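Long-range contact in cytochrome c, class II (Shewanella frigidimarina, PDB 4ULV), which carries a covalently bound heme c, binds diatomic gases at it under conformational control, and probably takes part in electron transfer: residues L51-H56 with A87-A92. Residues are numbered along the deposited sequence; the frame is centred on the assembly and turned at random.
Sequences LSKIPH and AFQDNA. With HEC (heme c), chain C.
Ser-52 packs against Phe-88 and Gln-89 in a buried contact of the cytochrome c' four-helix bundle, beside the heme. It joins the loop after helix 38-51 to helix 78-98. A type I beta turn from Leu-51 to Ile-54 carries Ser-52 and Lys-53 at its two middle positions. The backbones come close, with Ser-52 CA 5.3 Å from Gln-89 CA.

The ring of Phe-88 lies between loop and heme. Ser-52 CB makes a CH-pi contact over one face, 3.9 Å from the ring centroid and offset toward the CE2 rim. HEC CHC lies over the opposite face. CG of Phe-88 is anti to its backbone N (chi1 166°) and meets the heme methyl CMC at 3.6 Å. Phe-88 thus belongs to the heme pocket, and Ser-52 backs it as a second-shell residue. Ser-52 OG packs on Gln-89 CA and CG, but its hydrogen bond goes back to Ala-49 O in helix 38-51.

Gln-89 runs extended beyond CG and crosses the Lys-53 side chain at about a right angle. Its CD meets Lys-53 CG at 3.8 Å. Gln-89 NE2 gives a weak hydrogen bond to Ser-52 O at 3.5 Å. A water bridges the same atoms: it donates to Ser-52 O at 2.8 Å, accepts from His-56 N, and accepts weakly from Gln-89 NE2 at 3.2 Å.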
ATOM      1  N   LEU A  51       5.154   0.864  -1.278  1.00  8.95           N
ATOM      2  CA  LEU A  51       4.121   1.912  -1.181  1.00  9.32           C
ATOM      3  C   LEU A  51       4.480   3.166  -1.903  1.00  8.56           C
ATOM      4  O   LEU A  51       3.655   3.911  -2.410  1.00  9.84           O
ATOM      5  CB  LEU A  51       3.729   2.213   0.258  1.00 10.57           C
ATOM      6  CG  LEU A  51       2.933   1.145   1.021  1.00 11.32           C
ATOM      7  CD1 LEU A  51       3.038   1.328   2.542  1.00 10.70           C
ATOM      8  CD2 LEU A  51       1.446   1.066   0.579  1.00 13.56           C
ATOM      9  N   SER A  52       5.800   3.472  -1.929  1.00  8.68           N
ATOM     10  CA  SER A  52       6.257   4.659  -2.564  1.00 10.60           C
ATOM     11  C   SER A  52       5.916   4.768  -4.030  1.00  9.75           C
ATOM     12  O   SER A  52       5.856   5.855  -4.602  1.00 10.92           O
ATOM     13  CB  SER A  52       7.785   4.824  -2.381  1.00  8.36           C
ATOM     14  OG  SER A  52       8.492   3.934  -3.221  1.00  9.66           O
ATOM     15  N   LYS A  53       5.668   3.601  -4.642  1.00  8.97           N
ATOM     16  CA  LYS A  53       5.317   3.541  -6.037  1.00  8.65           C
ATOM     17  C   LYS A  53       3.800   3.726  -6.336  1.00  9.28           C
ATOM     18  O   LYS A  53       3.437   3.772  -7.497  1.00 10.87           O
ATOM     19  CB  LYS A  53       5.764   2.211  -6.634  1.00  9.06           C
ATOM     20  CG  LYS A  53       7.295   2.016  -6.595  1.00 12.01           C
ATOM     21  CD  LYS A  53       7.704   0.727  -7.224  1.00 15.57           C
ATOM     22  CE  LYS A  53       7.956  -0.303  -6.175  1.00 22.05           C
ATOM     23  NZ  LYS A  53       8.538  -1.538  -6.760  0.50 17.75           N
ATOM     24  N   ILE A  54       3.039   3.810  -5.263  1.00  8.39           N
ATOM     25  CA  ILE A  54       1.525   3.837  -5.369  1.00  9.47           C
ATOM     26  C   ILE A  54       0.913   5.241  -5.607  1.00  8.71           C
ATOM     27  O   ILE A  54       0.108   5.396  -6.509  1.00  9.63           O
ATOM     28  CB  ILE A  54       0.908   3.158  -4.173  1.00 10.11           C
ATOM     29  CG1 ILE A  54       1.318   1.699  -4.022  1.00 13.60           C
ATOM     30  CG2 ILE A  54      -0.655   3.239  -4.197  1.00  9.28           C
ATOM     31  CD1 ILE A  54       1.048   0.832  -5.141  1.00 14.63           C
ATOM     32  N   PRO A  55       1.305   6.278  -4.855  1.00  8.93           N
ATOM     33  CA  PRO A  55       0.459   7.527  -4.901  1.00  8.34           C
ATOM     34  C   PRO A  55       0.576   8.336  -6.160  1.00  8.73           C
ATOM     35  O   PRO A  55      -0.366   9.111  -6.476  1.00 10.39           O
ATOM     36  CB  PRO A  55       0.942   8.375  -3.720  1.00  8.07           C
ATOM     37  CG  PRO A  55       2.350   7.849  -3.460  1.00  9.28           C
ATOM     38  CD  PRO A  55       2.301   6.366  -3.768  1.00  8.36           C
ATOM     39  N   HIS A  56       1.699   8.259  -6.914  1.00  9.78           N
ATOM     40  CA  HIS A  56       1.859   9.095  -8.082  1.00 10.01           C
ATOM     41  C   HIS A  56       0.641   9.022  -9.053  1.00  9.93           C
ATOM     42  O   HIS A  56       0.261  10.056  -9.639  1.00  9.65           O
ATOM     43  CB  HIS A  56       3.140   8.714  -8.802  1.00 10.35           C
ATOM     44  CG  HIS A  56       3.386   9.516 -10.014  1.00 10.70           C
ATOM     45  ND1 HIS A  56       3.056   9.078 -11.274  1.00  9.91           N
ATOM     46  CD2 HIS A  56       3.909  10.742 -10.179  1.00 12.50           C
ATOM     47  CE1 HIS A  56       3.374   9.994 -12.164  1.00  9.31           C
ATOM     48  NE2 HIS A  56       3.889  11.020 -11.517  1.00 10.20           N
ATOM     49  N   ALA A  87      12.795   9.981  -7.291  1.00  9.49           N
ATOM     50  CA  ALA A  87      13.868   9.980  -6.342  1.00  9.56           C
ATOM     51  C   ALA A  87      13.465   9.419  -5.012  1.00  8.90           C
ATOM     52  O   ALA A  87      14.208   8.682  -4.365  1.00  9.45           O
ATOM     53  CB  ALA A  87      14.465  11.352  -6.193  1.00 10.25           C
ATOM     54  N   PHE A  88      12.173   9.696  -4.642  1.00  9.15           N
ATOM     55  CA  PHE A  88      11.658   9.089  -3.425  1.00  9.45           C
ATOM     56  C   PHE A  88      11.591   7.556  -3.550  1.00  8.85           C
ATOM     57  O   PHE A  88      11.942   6.824  -2.642  1.00 10.69           O
ATOM     58  CB  PHE A  88      10.273   9.738  -3.081  1.00  8.54           C
ATOM     59  CG  PHE A  88       9.474   9.004  -2.053  1.00  9.54           C
ATOM     60  CD1 PHE A  88      10.023   8.626  -0.837  1.00  9.92           C
ATOM     61  CD2 PHE A  88       8.085   8.805  -2.241  1.00  8.41           C
ATOM     62  CE1 PHE A  88       9.265   8.009   0.138  1.00  9.61           C
ATOM     63  CE2 PHE A  88       7.342   8.162  -1.267  1.00 11.78           C
ATOM     64  CZ  PHE A  88       7.886   7.777  -0.073  1.00  8.44           C
ATOM     65  N   GLN A  89      11.037   7.084  -4.673  1.00 10.21           N
ATOM     66  CA  GLN A  89      10.973   5.630  -4.893  1.00 10.21           C
ATOM     67  C   GLN A  89      12.379   5.058  -4.782  1.00  9.72           C
ATOM     68  O   GLN A  89      12.567   4.006  -4.169  1.00 12.47           O
ATOM     69  CB  GLN A  89      10.342   5.309  -6.271  1.00 10.44           C
ATOM     70  CG  GLN A  89       8.848   5.718  -6.373  1.00 11.41           C
ATOM     71  CD  GLN A  89       8.234   5.536  -7.754  1.00 13.46           C
ATOM     72  OE1 GLN A  89       8.859   4.962  -8.669  1.00 21.62           O
ATOM     73  NE2 GLN A  89       6.986   5.969  -7.905  1.00 11.89           N
ATOM     74  N   ASP A  90      13.351   5.732  -5.371  1.00  9.63           N
ATOM     75  CA  ASP A  90      14.748   5.259  -5.309  1.00 11.87           C
ATOM     76  C   ASP A  90      15.289   5.241  -3.854  1.00 10.04           C
ATOM     77  O   ASP A  90      15.925   4.274  -3.424  1.00 12.12           O
ATOM     78  CB  ASP A  90      15.640   6.160  -6.146  1.00 12.93           C
ATOM     79  CG  ASP A  90      15.447   6.000  -7.633  1.00 14.42           C
ATOM     80  OD1 ASP A  90      14.904   4.947  -8.122  1.00 16.00           O
ATOM     81  OD2 ASP A  90      15.916   6.933  -8.377  1.00 14.99           O
ATOM     82  N   ASN A  91      15.109   6.360  -3.112  1.00  9.12           N
ATOM     83  CA  ASN A  91      15.591   6.372  -1.769  0.60  9.25           C
ATOM     84  C   ASN A  91      14.885   5.428  -0.820  1.00  9.30           C
ATOM     85  O   ASN A  91      15.472   4.868   0.079  1.00 10.72           O
ATOM     86  CB  ASN A  91      15.709   7.798  -1.274  0.60  6.17           C
ATOM     87  CG  ASN A  91      14.402   8.405  -0.802  0.60  8.52           C
ATOM     88  OD1 ASN A  91      13.656   7.779  -0.057  0.60 10.80           O
ATOM     89  ND2 ASN A  91      14.162   9.672  -1.178  0.60  9.35           N
ATOM     90  N   ALA A  92      13.591   5.162  -1.069  1.00 10.37           N
ATOM     91  CA  ALA A  92      12.886   4.163  -0.275  1.00  9.54           C
ATOM     92  C   ALA A  92      13.458   2.757  -0.538  1.00  9.84           C
ATOM     93  O   ALA A  92      13.607   1.972   0.395  1.00  9.90           O
ATOM     94  CB  ALA A  92      11.387   4.206  -0.585  1.00 10.57           C
TER
HETATM   95 FE   HEC C 129       3.596  13.091   1.265  1.00 10.11          FE
HETATM   96  CHA HEC C 129       0.282  13.916   1.616  1.00 10.84           C
HETATM   97  CHB HEC C 129       3.487  11.496   4.232  1.00  9.06           C
HETATM   98  CHC HEC C 129       6.642  11.736   0.620  1.00  9.45           C
HETATM   99  CHD HEC C 129       3.638  14.612  -1.770  1.00  8.68           C
HETATM  100  NA  HEC C 129       2.087  12.745   2.668  1.00  9.71           N
HETATM  101  C1A HEC C 129       0.808  13.172   2.676  1.00  9.47           C
HETATM  102  C2A HEC C 129       0.135  12.778   3.840  1.00 10.58           C
HETATM  103  C3A HEC C 129       1.045  12.092   4.581  1.00 10.00           C
HETATM  104  C4A HEC C 129       2.260  12.078   3.824  1.00  9.52           C
HETATM  105  CMA HEC C 129       0.838  11.490   5.929  1.00 10.94           C
HETATM  106  CAA HEC C 129      -1.328  13.089   4.180  1.00 10.55           C
HETATM  107  CBA HEC C 129      -2.245  11.989   3.611  1.00 10.95           C
HETATM  108  CGA HEC C 129      -3.709  12.185   3.991  1.00 14.79           C
HETATM  109  O1A HEC C 129      -4.351  13.059   3.413  1.00 18.70           O
HETATM  110  O2A HEC C 129      -4.198  11.422   4.840  1.00 22.51           O
HETATM  111  NB  HEC C 129       4.834  11.731   2.209  1.00  9.90           N
HETATM  112  C1B HEC C 129       4.698  11.267   3.483  1.00  9.80           C
HETATM  113  C2B HEC C 129       5.845  10.638   3.986  1.00  9.43           C
HETATM  114  C3B HEC C 129       6.703  10.724   2.929  1.00  8.96           C
HETATM  115  C4B HEC C 129       6.105  11.387   1.862  1.00  9.07           C
HETATM  116  CMB HEC C 129       6.068  10.116   5.347  1.00 10.56           C
HETATM  117  CAB HEC C 129       8.136  10.231   2.826  1.00  9.67           C
HETATM  118  CBB HEC C 129       8.410   8.893   3.502  1.00  9.97           C
HETATM  119  NC  HEC C 129       4.934  13.093  -0.355  1.00  9.34           N
HETATM  120  C1C HEC C 129       6.206  12.533  -0.412  1.00  8.64           C
HETATM  121  C2C HEC C 129       6.842  12.881  -1.619  1.00  8.59           C
HETATM  122  C3C HEC C 129       5.970  13.701  -2.331  1.00  9.51           C
HETATM  123  C4C HEC C 129       4.806  13.797  -1.480  1.00  9.35           C
HETATM  124  CMC HEC C 129       8.256  12.419  -1.985  1.00  8.90           C
HETATM  125  CAC HEC C 129       6.146  14.401  -3.642  1.00 10.14           C
HETATM  126  CBC HEC C 129       7.075  13.837  -4.675  1.00  9.88           C
HETATM  127  ND  HEC C 129       2.181  14.071   0.088  1.00  9.35           N
HETATM  128  C1D HEC C 129       2.407  14.726  -1.042  1.00  9.75           C
HETATM  129  C2D HEC C 129       1.295  15.519  -1.455  1.00  9.93           C
HETATM  130  C3D HEC C 129       0.318  15.235  -0.544  1.00  9.65           C
HETATM  131  C4D HEC C 129       0.905  14.391   0.433  1.00 10.67           C
HETATM  132  CMD HEC C 129       1.178  16.366  -2.654  1.00 10.70           C
HETATM  133  CAD HEC C 129      -1.098  15.716  -0.579  1.00  8.98           C
HETATM  134  CBD HEC C 129      -2.078  14.664  -1.105  1.00  9.38           C
HETATM  135  CGD HEC C 129      -3.539  15.151  -1.140  1.00 10.29           C
HETATM  136  O1D HEC C 129      -3.943  15.809  -0.115  1.00 12.10           O
HETATM  137  O2D HEC C 129      -4.159  14.922  -2.188  1.00 11.27           O
HETATM  138  O   HOH W   1       4.227   6.846  -6.588  1.00 13.99           O